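Glucanase (Klebsiella pneumoniae, PDB 5GY3) probably hydrolyses internal beta-1,4-glucosidic bonds in cellulose, lichenin and cereal beta-glucans, as an endo-acting member of glycoside hydrolase family 8. Local coordinates at residues D1-R6 against L298-W303; T58-D61 against L66-W69; R107-S112 against A162-L167; G182-G187 against D194-R199; W241-P246 against L276-P281. One frame throughout, in Å; residues are numbered along the deposited sequence.

Overall arrangement
The five contacts lie in one largely helical chain, consistent with the (alpha/alpha)6 barrel of family 8 hydrolases. Interaction 1 joins the first helix, 2-11, to the last, 293-307, so the two ends of the chain lie side by side and the rest of the fold, with the other four contacts, falls between them in sequence. These follow in the order 2, 3, 4, 5. Interactions 1 and 5 touch, V302 CG1 lying 3.8 Å from L276 CB, where the consecutive helices 268-278 and 293-307 pack together. Interactions 2 and 5 lie farthest apart, with centres about 37 Å from each other on opposite sides of the chain centre. Interaction 4 brings in the three-stranded sheet, while interaction 2 is nearest the predicted nucleophile D87.

Interaction 1: residues D1-R6 against L298-W303; sequences DTAWER and LKQLVW
Q300 reaches from helix 293-307 with its amide oxygen directed at the backbone of A3 and W4, and this single side chain makes most of the contact. Q300 OE1 lies 3.5 Å from W4 CA and 3.9 Å from A3 C. The same oxygen, Q300 OE1, sits 3.9 Å from W4 CE3, at the edge of the indole and in its plane, with the amide turned 50° against the ring. With CG anti to the carbonyl carbon (chi1 -68°) and the chain extended beyond it, the glutamine spans the gap between two helices whose nearest CA atoms, those of A3 and Q300, are 7.7 Å apart. No hydrogen bond crosses here. This is the meeting of the first and last helices of a family 8 catalytic domain, an (alpha/alpha)6 barrel in which distant ends of the chain become neighbours. A3 turns its methyl toward helix 293-307, A3 CB standing 4.4 Å from Q300 OE1. The polar groups find partners outside the contact: Q300 NE2 bonds A296 O one turn earlier in its own helix, and W4 NE1 bonds D44 OD2. L38 of helix 29-41 touches both the indole and the Q300 side chain.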
# COMPACT_ATOMS: atom_id res chain seq x y z
N ASP A 1 -6.39 16.82 12.56
CA ASP A 1 -7.58 17.54 12.11
C ASP A 1 -8.87 16.75 12.39
O ASP A 1 -8.85 15.72 13.08
CB ASP A 1 -7.49 17.87 10.61
CG ASP A 1 -6.43 18.92 10.29
OD1 ASP A 1 -6.10 19.72 11.19
OD2 ASP A 1 -5.94 18.94 9.14
N THR A 2 -9.98 17.22 11.84
CA THR A 2 -11.26 16.57 12.12
C THR A 2 -11.34 15.21 11.44
O THR A 2 -11.83 14.25 12.04
CB THR A 2 -12.43 17.46 11.71
OG1 THR A 2 -12.37 18.69 12.43
CG2 THR A 2 -13.75 16.78 12.02
N ALA A 3 -10.86 15.09 10.19
CA ALA A 3 -10.91 13.81 9.50
C ALA A 3 -10.24 12.72 10.32
O ALA A 3 -10.79 11.63 10.51
CB ALA A 3 -10.27 13.93 8.11
N TRP A 4 -9.05 13.01 10.85
CA TRP A 4 -8.31 12.04 11.63
C TRP A 4 -9.04 11.68 12.92
O TRP A 4 -9.09 10.50 13.31
CB TRP A 4 -6.90 12.59 11.92
CG TRP A 4 -6.12 11.81 12.93
CD1 TRP A 4 -5.71 12.25 14.16
CD2 TRP A 4 -5.64 10.47 12.80
NE1 TRP A 4 -5.01 11.26 14.81
CE2 TRP A 4 -4.95 10.16 14.00
CE3 TRP A 4 -5.73 9.50 11.80
CZ2 TRP A 4 -4.35 8.92 14.21
CZ3 TRP A 4 -5.13 8.28 12.01
CH2 TRP A 4 -4.45 7.99 13.21
N GLU A 5 -9.61 12.67 13.62
CA GLU A 5 -10.38 12.36 14.82
C GLU A 5 -11.58 11.47 14.48
O GLU A 5 -11.86 10.50 15.20
CB GLU A 5 -10.85 13.65 15.50
CG GLU A 5 -9.71 14.45 16.10
CD GLU A 5 -9.01 13.70 17.21
OE1 GLU A 5 -9.70 12.99 17.99
OE2 GLU A 5 -7.77 13.80 17.31
N ARG A 6 -12.28 11.78 13.39
CA ARG A 6 -13.42 10.95 13.00
C ARG A 6 -12.97 9.54 12.62
O ARG A 6 -13.66 8.56 12.89
CB ARG A 6 -14.18 11.62 11.86
CG ARG A 6 -15.49 10.96 11.51
CD ARG A 6 -16.34 10.73 12.75
NE ARG A 6 -17.62 10.11 12.44
CZ ARG A 6 -18.46 9.62 13.35
NH1 ARG A 6 -18.14 9.68 14.64
NH2 ARG A 6 -19.61 9.07 12.97
N LEU A 298 -8.03 5.92 2.21
CA LEU A 298 -7.54 6.49 0.95
C LEU A 298 -7.72 7.99 0.90
O LEU A 298 -6.85 8.71 0.40
CB LEU A 298 -8.25 5.83 -0.23
CG LEU A 298 -7.77 4.45 -0.69
CD1 LEU A 298 -8.56 4.04 -1.93
CD2 LEU A 298 -6.28 4.47 -1.01
N LYS A 299 -8.86 8.49 1.38
CA LYS A 299 -9.08 9.93 1.39
C LYS A 299 -7.93 10.65 2.09
O LYS A 299 -7.45 11.68 1.62
CB LYS A 299 -10.40 10.27 2.08
CG LYS A 299 -11.64 10.01 1.25
CD LYS A 299 -12.84 10.56 1.99
CE LYS A 299 -14.10 10.57 1.13
NZ LYS A 299 -15.26 11.16 1.91
N GLN A 300 -7.49 10.11 3.22
CA GLN A 300 -6.46 10.80 3.99
C GLN A 300 -5.07 10.55 3.44
O GLN A 300 -4.21 11.42 3.57
CB GLN A 300 -6.53 10.36 5.45
CG GLN A 300 -7.78 10.81 6.16
CD GLN A 300 -7.90 10.14 7.49
OE1 GLN A 300 -7.42 10.66 8.50
NE2 GLN A 300 -8.52 8.97 7.50
N LEU A 301 -4.83 9.37 2.87
CA LEU A 301 -3.53 9.10 2.25
C LEU A 301 -3.32 9.98 1.02
O LEU A 301 -2.20 10.43 0.76
CB LEU A 301 -3.44 7.63 1.87
CG LEU A 301 -3.41 6.62 3.01
CD1 LEU A 301 -3.63 5.23 2.46
CD2 LEU A 301 -2.09 6.72 3.78
N VAL A 302 -4.39 10.23 0.26
CA VAL A 302 -4.30 11.14 -0.87
C VAL A 302 -3.92 12.54 -0.40
O VAL A 302 -3.06 13.19 -0.99
CB VAL A 302 -5.63 11.13 -1.67
CG1 VAL A 302 -5.71 12.32 -2.60
CG2 VAL A 302 -5.74 9.84 -2.46
N TRP A 303 -4.54 13.00 0.69
CA TRP A 303 -4.21 14.30 1.24
C TRP A 303 -2.75 14.36 1.70
O TRP A 303 -2.04 15.32 1.40
CB TRP A 303 -5.15 14.63 2.40
CG TRP A 303 -4.92 15.99 2.99
CD1 TRP A 303 -4.46 16.26 4.25
CD2 TRP A 303 -5.12 17.25 2.35
NE1 TRP A 303 -4.37 17.63 4.43
CE2 TRP A 303 -4.77 18.25 3.28
CE3 TRP A 303 -5.57 17.63 1.08
CZ2 TRP A 303 -4.86 19.61 2.97
CZ3 TRP A 303 -5.66 18.98 0.78
CH2 TRP A 303 -5.31 19.95 1.72

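Interaction 2: residues T58-D61 against L66-W69; sequences TLRD and LFYW
R60 turns one face of its guanidinium to F67, whose CZ lies 3.6 Å from R60 CZ, over the centre of that plane. The two planes are 32° apart, so the overlap is tilted rather than a parallel stack. R60 begins with CG anti to the backbone N and then bends at chi2 (78°) and chi3, which folds the chain back toward F67; a salt bridge from NE to D56 and a bond from NH1 to G65 O hold the guanidinium there. The backbones form a single antiparallel bridge, R60 and F67 being a non-hydrogen-bonded pair flanked by Y68 N to L59 O (2.8 Å) and D61 N to L66 O (2.7 Å). The bridge closes the turn that follows helix 45-59 in the helical barrel. Across it, D61 CB makes a CH-pi contact over one face of the Y68 ring, 4.1 Å from the centroid. One water links the polar ends, 2.8 Å from D61 OD1, to which it donates, and 2.7 Å from Y68 OH. D61 OD1 also bonds S63 OG, and K82 makes a cation-pi contact with Y68. The F67 side chain lies about 10 Å from that of D87, the predicted nucleophile.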
# COMPACT_ATOMS: atom_id res chain seq x y z
N THR A 58 1.37 -7.83 19.16
CA THR A 58 0.43 -8.85 18.70
C THR A 58 0.89 -9.55 17.43
O THR A 58 0.75 -10.78 17.32
CB THR A 58 -0.95 -8.22 18.44
OG1 THR A 58 -1.33 -7.43 19.57
CG2 THR A 58 -2.00 -9.32 18.19
N LEU A 59 1.44 -8.82 16.46
CA LEU A 59 1.64 -9.36 15.13
C LEU A 59 3.09 -9.67 14.77
O LEU A 59 3.33 -10.24 13.70
CB LEU A 59 1.04 -8.42 14.08
CG LEU A 59 -0.47 -8.21 14.16
CD1 LEU A 59 -0.93 -7.24 13.07
CD2 LEU A 59 -1.22 -9.54 14.07
N ARG A 60 4.06 -9.32 15.61
CA ARG A 60 5.45 -9.55 15.22
C ARG A 60 5.71 -11.04 14.99
O ARG A 60 5.37 -11.88 15.82
CB ARG A 60 6.41 -9.02 16.28
CG ARG A 60 7.87 -9.20 15.87
CD ARG A 60 8.29 -8.14 14.87
NE ARG A 60 8.47 -6.86 15.56
CZ ARG A 60 9.28 -5.89 15.15
NH1 ARG A 60 10.02 -6.03 14.05
NH2 ARG A 60 9.37 -4.77 15.86
N ASP A 61 6.31 -11.35 13.83
CA ASP A 61 6.81 -12.69 13.54
C ASP A 61 8.27 -12.74 13.97
O ASP A 61 9.15 -12.18 13.31
CB ASP A 61 6.67 -13.00 12.05
CG ASP A 61 7.10 -14.42 11.69
OD1 ASP A 61 7.84 -15.05 12.47
OD2 ASP A 61 6.69 -14.91 10.61
N LEU A 66 9.31 -9.73 10.59
CA LEU A 66 8.19 -9.11 9.89
C LEU A 66 6.93 -9.31 10.74
O LEU A 66 7.02 -9.53 11.95
CB LEU A 66 8.10 -9.69 8.48
CG LEU A 66 9.34 -9.40 7.62
CD1 LEU A 66 9.26 -10.18 6.31
CD2 LEU A 66 9.42 -7.91 7.35
N PHE A 67 5.75 -9.21 10.15
CA PHE A 67 4.51 -9.22 10.92
C PHE A 67 3.50 -10.15 10.27
O PHE A 67 3.28 -10.08 9.05
CB PHE A 67 3.93 -7.80 11.03
CG PHE A 67 4.88 -6.81 11.64
CD1 PHE A 67 5.77 -6.12 10.85
CD2 PHE A 67 4.89 -6.60 13.01
CE1 PHE A 67 6.67 -5.21 11.42
CE2 PHE A 67 5.77 -5.70 13.58
CZ PHE A 67 6.67 -5.01 12.79
N TYR A 68 2.85 -10.99 11.08
CA TYR A 68 1.64 -11.68 10.63
C TYR A 68 0.65 -10.65 10.11
O TYR A 68 0.40 -9.63 10.76
CB TYR A 68 1.03 -12.48 11.78
CG TYR A 68 2.01 -13.40 12.46
CD1 TYR A 68 2.77 -14.31 11.73
CD2 TYR A 68 2.18 -13.36 13.84
CE1 TYR A 68 3.66 -15.16 12.36
CE2 TYR A 68 3.08 -14.21 14.47
CZ TYR A 68 3.82 -15.10 13.73
OH TYR A 68 4.72 -15.94 14.35
N TRP A 69 0.08 -10.91 8.92
CA TRP A 69 -0.58 -9.81 8.22
C TRP A 69 -2.00 -9.54 8.69
O TRP A 69 -2.48 -8.42 8.51
CB TRP A 69 -0.59 -10.05 6.71
CG TRP A 69 -1.63 -11.04 6.24
CD1 TRP A 69 -1.56 -12.40 6.32
CD2 TRP A 69 -2.88 -10.73 5.60
NE1 TRP A 69 -2.70 -12.97 5.77
CE2 TRP A 69 -3.52 -11.96 5.33
CE3 TRP A 69 -3.53 -9.54 5.24
CZ2 TRP A 69 -4.78 -12.03 4.71
CZ3 TRP A 69 -4.77 -9.61 4.63
CH2 TRP A 69 -5.38 -10.85 4.36
O HOH W 1 7.28 -16.89 14.57

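Interaction 3: residues R107-S112 against A162-L167; sequences RYAIAS and AERTHL
R164, near the end of helix 155-164, reaches across to A109 on helix 106-123, a thin helix-to-helix contact at the periphery of the (alpha/alpha)6 barrel expected for this family. The helices stand well apart, the CA atoms of A109 and R164 being 8.8 Å from each other, and the length of the arginine covers the gap. From CB the chain leaves with CG anti to the backbone N (chi1 164°), bends once at chi2 (82°) and then runs out straight, a course that brings its planar end to helix 106-123; the side chain also touches L97 of helix 86-103. R164 NE comes first, 4.0 Å from A109 CB. R164 CZ follows at 3.6 Å from A109 CB, which sits over the centre of one guanidinium face. R164 NH1 is 3.9 Å from A109 CB, a little farther than CZ, while R164 NH2 is 3.6 Å from A109 CB and 4.3 Å from I110 N. No hydrogen bond joins the two segments; the alanine presents only a small apolar surface to the flat cation. The charge is met outside them by D113 on the same helix as A109, whose OD2 forms a salt bridge with R164 NH2 and probably helps to set the rotation of the guanidinium over the methyl. T165 also touches D113 and T116, so the turn after R164 lies beside helix 106-123. H166 then takes the N-cap position of helix 167-183, and its ring nitrogen ND1 shares a hydrogen bond of 2.7 Å with T165 OG1.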
# COMPACT_ATOMS: atom_id res chain seq x y z
N ARG A 107 14.62 5.90 18.71
CA ARG A 107 14.10 4.56 18.93
C ARG A 107 13.13 4.14 17.82
O ARG A 107 13.11 2.97 17.42
CB ARG A 107 13.44 4.48 20.31
CG ARG A 107 14.47 4.66 21.45
CD ARG A 107 13.83 4.80 22.84
NE ARG A 107 12.92 5.94 22.93
CZ ARG A 107 12.14 6.20 23.97
NH1 ARG A 107 12.15 5.40 25.03
NH2 ARG A 107 11.33 7.26 23.96
N TYR A 108 12.36 5.08 17.28
CA TYR A 108 11.49 4.74 16.16
C TYR A 108 12.29 4.36 14.92
O TYR A 108 11.90 3.45 14.17
CB TYR A 108 10.56 5.91 15.81
CG TYR A 108 9.57 6.29 16.89
CD1 TYR A 108 8.68 5.36 17.40
CD2 TYR A 108 9.51 7.59 17.36
CE1 TYR A 108 7.75 5.71 18.37
CE2 TYR A 108 8.58 7.96 18.33
CZ TYR A 108 7.71 7.02 18.84
OH TYR A 108 6.79 7.38 19.80
N ALA A 109 13.41 5.04 14.68
CA ALA A 109 14.23 4.73 13.52
C ALA A 109 14.98 3.41 13.71
O ALA A 109 15.17 2.67 12.74
CB ALA A 109 15.22 5.87 13.26
N ILE A 110 15.39 3.10 14.94
CA ILE A 110 16.03 1.81 15.19
C ILE A 110 15.05 0.68 14.93
O ILE A 110 15.42 -0.36 14.38
CB ILE A 110 16.62 1.77 16.61
CG1 ILE A 110 17.85 2.67 16.67
CG2 ILE A 110 16.94 0.33 17.03
CD1 ILE A 110 18.35 2.98 18.08
N ALA A 111 13.77 0.88 15.29
CA ALA A 111 12.75 -0.12 14.98
C ALA A 111 12.56 -0.26 13.47
O ALA A 111 12.47 -1.38 12.94
CB ALA A 111 11.43 0.24 15.65
N SER A 112 12.49 0.87 12.76
CA SER A 112 12.35 0.84 11.31
C SER A 112 13.48 0.05 10.67
O SER A 112 13.25 -0.79 9.79
CB SER A 112 12.31 2.27 10.77
OG SER A 112 12.20 2.27 9.35
N ALA A 162 15.96 4.31 1.47
CA ALA A 162 17.29 4.49 0.89
C ALA A 162 18.03 5.67 1.50
O ALA A 162 19.26 5.64 1.62
CB ALA A 162 17.17 4.69 -0.62
N GLU A 163 17.32 6.73 1.88
CA GLU A 163 17.97 7.88 2.51
C GLU A 163 18.54 7.55 3.88
O GLU A 163 19.39 8.31 4.38
CB GLU A 163 17.00 9.03 2.64
CG GLU A 163 16.36 9.45 1.34
CD GLU A 163 15.42 10.62 1.54
OE1 GLU A 163 14.35 10.45 2.17
OE2 GLU A 163 15.75 11.73 1.07
N ARG A 164 18.06 6.48 4.51
CA ARG A 164 18.37 6.06 5.88
C ARG A 164 19.38 4.92 5.92
O ARG A 164 20.33 4.97 6.71
CB ARG A 164 17.06 5.64 6.57
CG ARG A 164 17.19 4.83 7.87
CD ARG A 164 17.46 5.72 9.07
NE ARG A 164 17.78 4.96 10.27
CZ ARG A 164 18.27 5.50 11.37
NH1 ARG A 164 18.51 6.80 11.42
NH2 ARG A 164 18.54 4.73 12.43
N THR A 165 19.22 3.91 5.07
CA THR A 165 20.00 2.70 5.23
C THR A 165 19.95 1.88 3.95
O THR A 165 18.99 1.99 3.17
CB THR A 165 19.49 1.87 6.43
OG1 THR A 165 20.35 0.75 6.65
CG2 THR A 165 18.05 1.39 6.21
N HIS A 166 20.99 1.06 3.74
CA HIS A 166 21.07 0.16 2.59
C HIS A 166 20.71 0.90 1.30
O HIS A 166 19.89 0.44 0.50
CB HIS A 166 20.17 -1.07 2.76
CG HIS A 166 20.51 -1.94 3.93
ND1 HIS A 166 20.31 -1.56 5.23
CD2 HIS A 166 21.02 -3.20 3.98
CE1 HIS A 166 20.68 -2.53 6.04
NE2 HIS A 166 21.13 -3.54 5.31
N LEU A 167 21.31 2.08 1.12
CA LEU A 167 20.92 2.95 0.02
C LEU A 167 20.95 2.23 -1.33
O LEU A 167 20.00 2.31 -2.12
CB LEU A 167 21.82 4.19 -0.01
CG LEU A 167 21.59 5.20 -1.14
CD1 LEU A 167 21.93 6.59 -0.65
CD2 LEU A 167 22.43 4.87 -2.37

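Interaction 4: residues G182-G187 against D194-R199; sequences GQMGWG and DWVALR
The backbones of M184 and V196 come no nearer than 8.3 Å between CA atoms, and within 182-187, G185, at phi 134° and psi 133°, takes the chain from M184 on to W186, both of which direct their side chains at V196. One branch of the valine meets W186 alone; the other touches both neighbours. V196 CG1, anti to the backbone N (chi1 173°), lies 3.7 Å from W186 CH2. V196 CG2 meets M184 SD at 4.0 Å and is also 3.9 Å from W186 CZ3, so the isopropyl group sits against the outer end of the benzene part of the indole. V196 opens strand 196-199, the middle strand of the antiparallel three-stranded sheet, and the contact thus sets the exit of helix 167-183 against that sheet within a mainly helical domain. M184 reaches the valine by a chain extended beyond CG, crossing it at a slant. It also touches M204 of the adjoining strand 204-206 and P150, while W186 touches P206 on that strand. The backbone of V196 is hydrogen-bonded to that of L148 in strand 145-148, on the other edge of the sheet.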
# COMPACT_ATOMS: atom_id res chain seq x y z
N GLY A 182 6.68 -0.45 -15.60
CA GLY A 182 6.62 0.13 -16.93
C GLY A 182 6.36 -0.89 -18.01
O GLY A 182 5.78 -0.57 -19.06
N GLN A 183 6.73 -2.15 -17.76
CA GLN A 183 6.49 -3.22 -18.70
C GLN A 183 5.13 -3.88 -18.53
O GLN A 183 4.73 -4.66 -19.39
CB GLN A 183 7.59 -4.28 -18.59
CG GLN A 183 8.97 -3.73 -18.93
CD GLN A 183 10.10 -4.64 -18.46
OE1 GLN A 183 9.87 -5.81 -18.16
NE2 GLN A 183 11.32 -4.11 -18.39
N MET A 184 4.41 -3.58 -17.44
CA MET A 184 3.10 -4.17 -17.22
C MET A 184 2.02 -3.41 -17.99
O MET A 184 2.21 -2.25 -18.38
CB MET A 184 2.76 -4.19 -15.73
CG MET A 184 3.75 -4.96 -14.86
SD MET A 184 3.29 -4.79 -13.13
CE MET A 184 4.63 -5.69 -12.33
N GLY A 185 0.88 -4.06 -18.18
CA GLY A 185 -0.28 -3.39 -18.74
C GLY A 185 -0.92 -4.24 -19.82
O GLY A 185 -0.21 -4.78 -20.68
N TRP A 186 -2.24 -4.38 -19.78
CA TRP A 186 -2.94 -5.31 -20.66
C TRP A 186 -4.23 -4.68 -21.17
O TRP A 186 -4.76 -3.74 -20.58
CB TRP A 186 -3.23 -6.65 -19.93
CG TRP A 186 -1.93 -7.29 -19.61
CD1 TRP A 186 -1.17 -8.05 -20.46
CD2 TRP A 186 -1.16 -7.14 -18.41
NE1 TRP A 186 0.01 -8.42 -19.84
CE2 TRP A 186 0.04 -7.86 -18.59
CE3 TRP A 186 -1.37 -6.47 -17.19
CZ2 TRP A 186 1.03 -7.94 -17.60
CZ3 TRP A 186 -0.39 -6.55 -16.21
CH2 TRP A 186 0.80 -7.28 -16.42
N GLY A 187 -4.71 -5.21 -22.30
CA GLY A 187 -5.95 -4.74 -22.89
C GLY A 187 -5.84 -3.33 -23.43
O GLY A 187 -4.76 -2.77 -23.61
N ASP A 194 -4.48 -6.29 -10.21
CA ASP A 194 -4.10 -6.40 -8.80
C ASP A 194 -2.90 -7.33 -8.63
O ASP A 194 -1.98 -7.03 -7.86
CB ASP A 194 -5.27 -6.95 -7.98
CG ASP A 194 -6.44 -5.98 -7.87
OD1 ASP A 194 -6.26 -4.75 -7.94
OD2 ASP A 194 -7.58 -6.49 -7.68
N TRP A 195 -2.91 -8.46 -9.32
CA TRP A 195 -1.88 -9.48 -9.20
C TRP A 195 -1.32 -9.79 -10.58
O TRP A 195 -2.07 -9.95 -11.54
CB TRP A 195 -2.43 -10.77 -8.55
CG TRP A 195 -2.95 -10.53 -7.18
CD1 TRP A 195 -4.22 -10.16 -6.83
CD2 TRP A 195 -2.21 -10.64 -5.96
NE1 TRP A 195 -4.31 -10.03 -5.47
CE2 TRP A 195 -3.10 -10.32 -4.91
CE3 TRP A 195 -0.89 -10.98 -5.65
CZ2 TRP A 195 -2.70 -10.32 -3.57
CZ3 TRP A 195 -0.50 -10.99 -4.33
CH2 TRP A 195 -1.40 -10.66 -3.31
N VAL A 196 0.00 -9.90 -10.66
CA VAL A 196 0.72 -10.08 -11.92
C VAL A 196 1.68 -11.25 -11.77
O VAL A 196 2.47 -11.28 -10.82
CB VAL A 196 1.49 -8.81 -12.31
CG1 VAL A 196 2.39 -9.06 -13.55
CG2 VAL A 196 0.52 -7.66 -12.56
N ALA A 197 1.63 -12.19 -12.71
CA ALA A 197 2.58 -13.29 -12.73
C ALA A 197 3.79 -12.91 -13.58
O ALA A 197 3.65 -12.55 -14.76
CB ALA A 197 1.93 -14.55 -13.29
N LEU A 198 4.97 -12.99 -12.98
CA LEU A 198 6.23 -12.70 -13.66
C LEU A 198 6.94 -14.02 -13.92
O LEU A 198 7.30 -14.73 -12.97
CB LEU A 198 7.11 -11.78 -12.80
CG LEU A 198 8.56 -11.59 -13.26
CD1 LEU A 198 8.62 -10.91 -14.63
CD2 LEU A 198 9.35 -10.80 -12.21
N ARG A 199 7.13 -14.37 -15.19
CA ARG A 199 7.87 -15.57 -15.55
C ARG A 199 9.37 -15.27 -15.54
O ARG A 199 9.80 -14.12 -15.65
CB ARG A 199 7.42 -16.08 -16.93
CG ARG A 199 7.80 -17.52 -17.23
CD ARG A 199 7.08 -18.03 -18.49
NE ARG A 199 7.59 -17.40 -19.71
CZ ARG A 199 7.15 -17.67 -20.94
NH1 ARG A 199 6.17 -18.56 -21.11
NH2 ARG A 199 7.67 -17.06 -21.99

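Interaction 5: residues W241-P246 against L276-P281; sequences WMQSYP and LTLGEP
M242 sets off with CG anti to the carbonyl carbon (chi1 -64°) and stays extended to the end, a shape that carries its sulfur straight to T277, while L278 uses a similar first torsion (-65°) to put its methyls against M242 CB and Q243 CG. M242 SD lies 3.6 Å from T277 CB and about as close to T277 CG2, so the thioether lies against the branching point of the threonine, the two side chains crossing at about a right angle. The methyl M242 CE goes further, to 3.9 Å from T277 OG1, a hydroxyl whose hydrogen bond is made to V273 O in its own helix. L278 CD2 packs 3.7 Å from Q243 CG and also nears M242 CB at 4.2 Å. Beyond this apolar part, Q243 NE2 donates to a water at 2.9 Å, and that water makes a weak bond of 3.3 Å to L278 O, a water bridge beside the exposed Q243. In the same segment as M242, W241 O accepts from both S244 OG and S244 N where helix 236-243 finishes. L276 touches L223 of helix 220-228. The contact therefore joins the C-terminal turns of two helices in what is expected to be an (alpha/alpha)6 barrel, and the second of them ends in a Schellman motif with G279 at positive phi.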
# COMPACT_ATOMS: atom_id res chain seq x y z
N TRP A 241 -6.47 6.64 -18.89
CA TRP A 241 -7.69 5.87 -18.65
C TRP A 241 -8.71 6.71 -17.90
O TRP A 241 -9.89 6.76 -18.27
CB TRP A 241 -7.36 4.59 -17.89
CG TRP A 241 -8.57 3.72 -17.71
CD1 TRP A 241 -9.21 3.00 -18.68
CD2 TRP A 241 -9.29 3.48 -16.49
NE1 TRP A 241 -10.29 2.33 -18.14
CE2 TRP A 241 -10.36 2.61 -16.80
CE3 TRP A 241 -9.14 3.93 -15.17
CZ2 TRP A 241 -11.27 2.16 -15.83
CZ3 TRP A 241 -10.05 3.49 -14.20
CH2 TRP A 241 -11.11 2.62 -14.55
N MET A 242 -8.28 7.39 -16.83
CA MET A 242 -9.21 8.21 -16.07
C MET A 242 -9.74 9.39 -16.89
O MET A 242 -10.92 9.75 -16.79
CB MET A 242 -8.54 8.70 -14.79
CG MET A 242 -8.18 7.54 -13.86
SD MET A 242 -7.24 8.12 -12.43
CE MET A 242 -6.82 6.55 -11.67
N GLN A 243 -8.89 9.99 -17.73
CA GLN A 243 -9.34 11.09 -18.58
C GLN A 243 -10.39 10.65 -19.60
O GLN A 243 -11.08 11.51 -20.15
CB GLN A 243 -8.14 11.72 -19.30
CG GLN A 243 -7.33 12.67 -18.41
CD GLN A 243 -5.95 13.00 -18.98
OE1 GLN A 243 -5.57 12.52 -20.05
NE2 GLN A 243 -5.19 13.82 -18.26
N SER A 244 -10.54 9.35 -19.85
CA SER A 244 -11.52 8.90 -20.82
C SER A 244 -12.93 8.74 -20.23
O SER A 244 -13.84 8.34 -20.96
CB SER A 244 -11.08 7.58 -21.47
OG SER A 244 -11.25 6.48 -20.58
N TYR A 245 -13.12 9.05 -18.95
CA TYR A 245 -14.41 8.95 -18.29
C TYR A 245 -14.79 10.26 -17.63
O TYR A 245 -13.91 11.04 -17.24
CB TYR A 245 -14.41 7.84 -17.22
CG TYR A 245 -14.34 6.45 -17.80
CD1 TYR A 245 -15.48 5.86 -18.33
CD2 TYR A 245 -13.14 5.74 -17.84
CE1 TYR A 245 -15.43 4.60 -18.87
CE2 TYR A 245 -13.09 4.48 -18.39
CZ TYR A 245 -14.24 3.91 -18.90
OH TYR A 245 -14.22 2.65 -19.46
N PRO A 246 -16.09 10.54 -17.47
CA PRO A 246 -16.50 11.65 -16.62
C PRO A 246 -16.04 11.41 -15.19
O PRO A 246 -16.04 10.27 -14.71
CB PRO A 246 -18.03 11.65 -16.72
CG PRO A 246 -18.34 10.89 -17.97
CD PRO A 246 -17.22 9.89 -18.14
N LEU A 276 -6.31 12.97 -7.43
CA LEU A 276 -4.86 13.09 -7.28
C LEU A 276 -4.15 12.76 -8.58
O LEU A 276 -3.22 13.47 -8.99
CB LEU A 276 -4.37 12.18 -6.15
CG LEU A 276 -2.86 12.18 -5.87
CD1 LEU A 276 -2.39 13.57 -5.40
CD2 LEU A 276 -2.50 11.12 -4.84
N THR A 277 -4.57 11.69 -9.26
CA THR A 277 -3.88 11.25 -10.46
C THR A 277 -3.96 12.31 -11.56
O THR A 277 -2.99 12.52 -12.29
CB THR A 277 -4.47 9.93 -10.95
OG1 THR A 277 -4.30 8.95 -9.92
CG2 THR A 277 -3.79 9.44 -12.24
N LEU A 278 -5.10 12.97 -11.69
CA LEU A 278 -5.30 13.96 -12.73
C LEU A 278 -4.90 15.36 -12.30
O LEU A 278 -4.98 16.29 -13.11
CB LEU A 278 -6.76 13.95 -13.20
CG LEU A 278 -7.25 12.68 -13.89
CD1 LEU A 278 -8.62 12.87 -14.55
CD2 LEU A 278 -6.23 12.17 -14.90
N GLY A 279 -4.45 15.53 -11.06
CA GLY A 279 -4.09 16.85 -10.60
C GLY A 279 -5.26 17.78 -10.40
O GLY A 279 -5.08 19.00 -10.38
N GLU A 280 -6.46 17.24 -10.26
CA GLU A 280 -7.62 18.09 -10.04
C GLU A 280 -7.61 18.61 -8.61
O GLU A 280 -7.51 17.81 -7.67
CB GLU A 280 -8.92 17.35 -10.32
CG GLU A 280 -10.10 18.28 -10.49
CD GLU A 280 -11.26 17.62 -11.18
OE1 GLU A 280 -12.41 17.87 -10.75
OE2 GLU A 280 -11.03 16.85 -12.14
N PRO A 281 -7.72 19.92 -8.40
CA PRO A 281 -7.72 20.46 -7.03
C PRO A 281 -8.82 19.83 -6.18
O PRO A 281 -9.97 19.70 -6.61
CB PRO A 281 -7.96 21.96 -7.24
CG PRO A 281 -7.48 22.23 -8.64
CD PRO A 281 -7.83 20.99 -9.41
O HOH W 2 -5.61 16.04 -16.37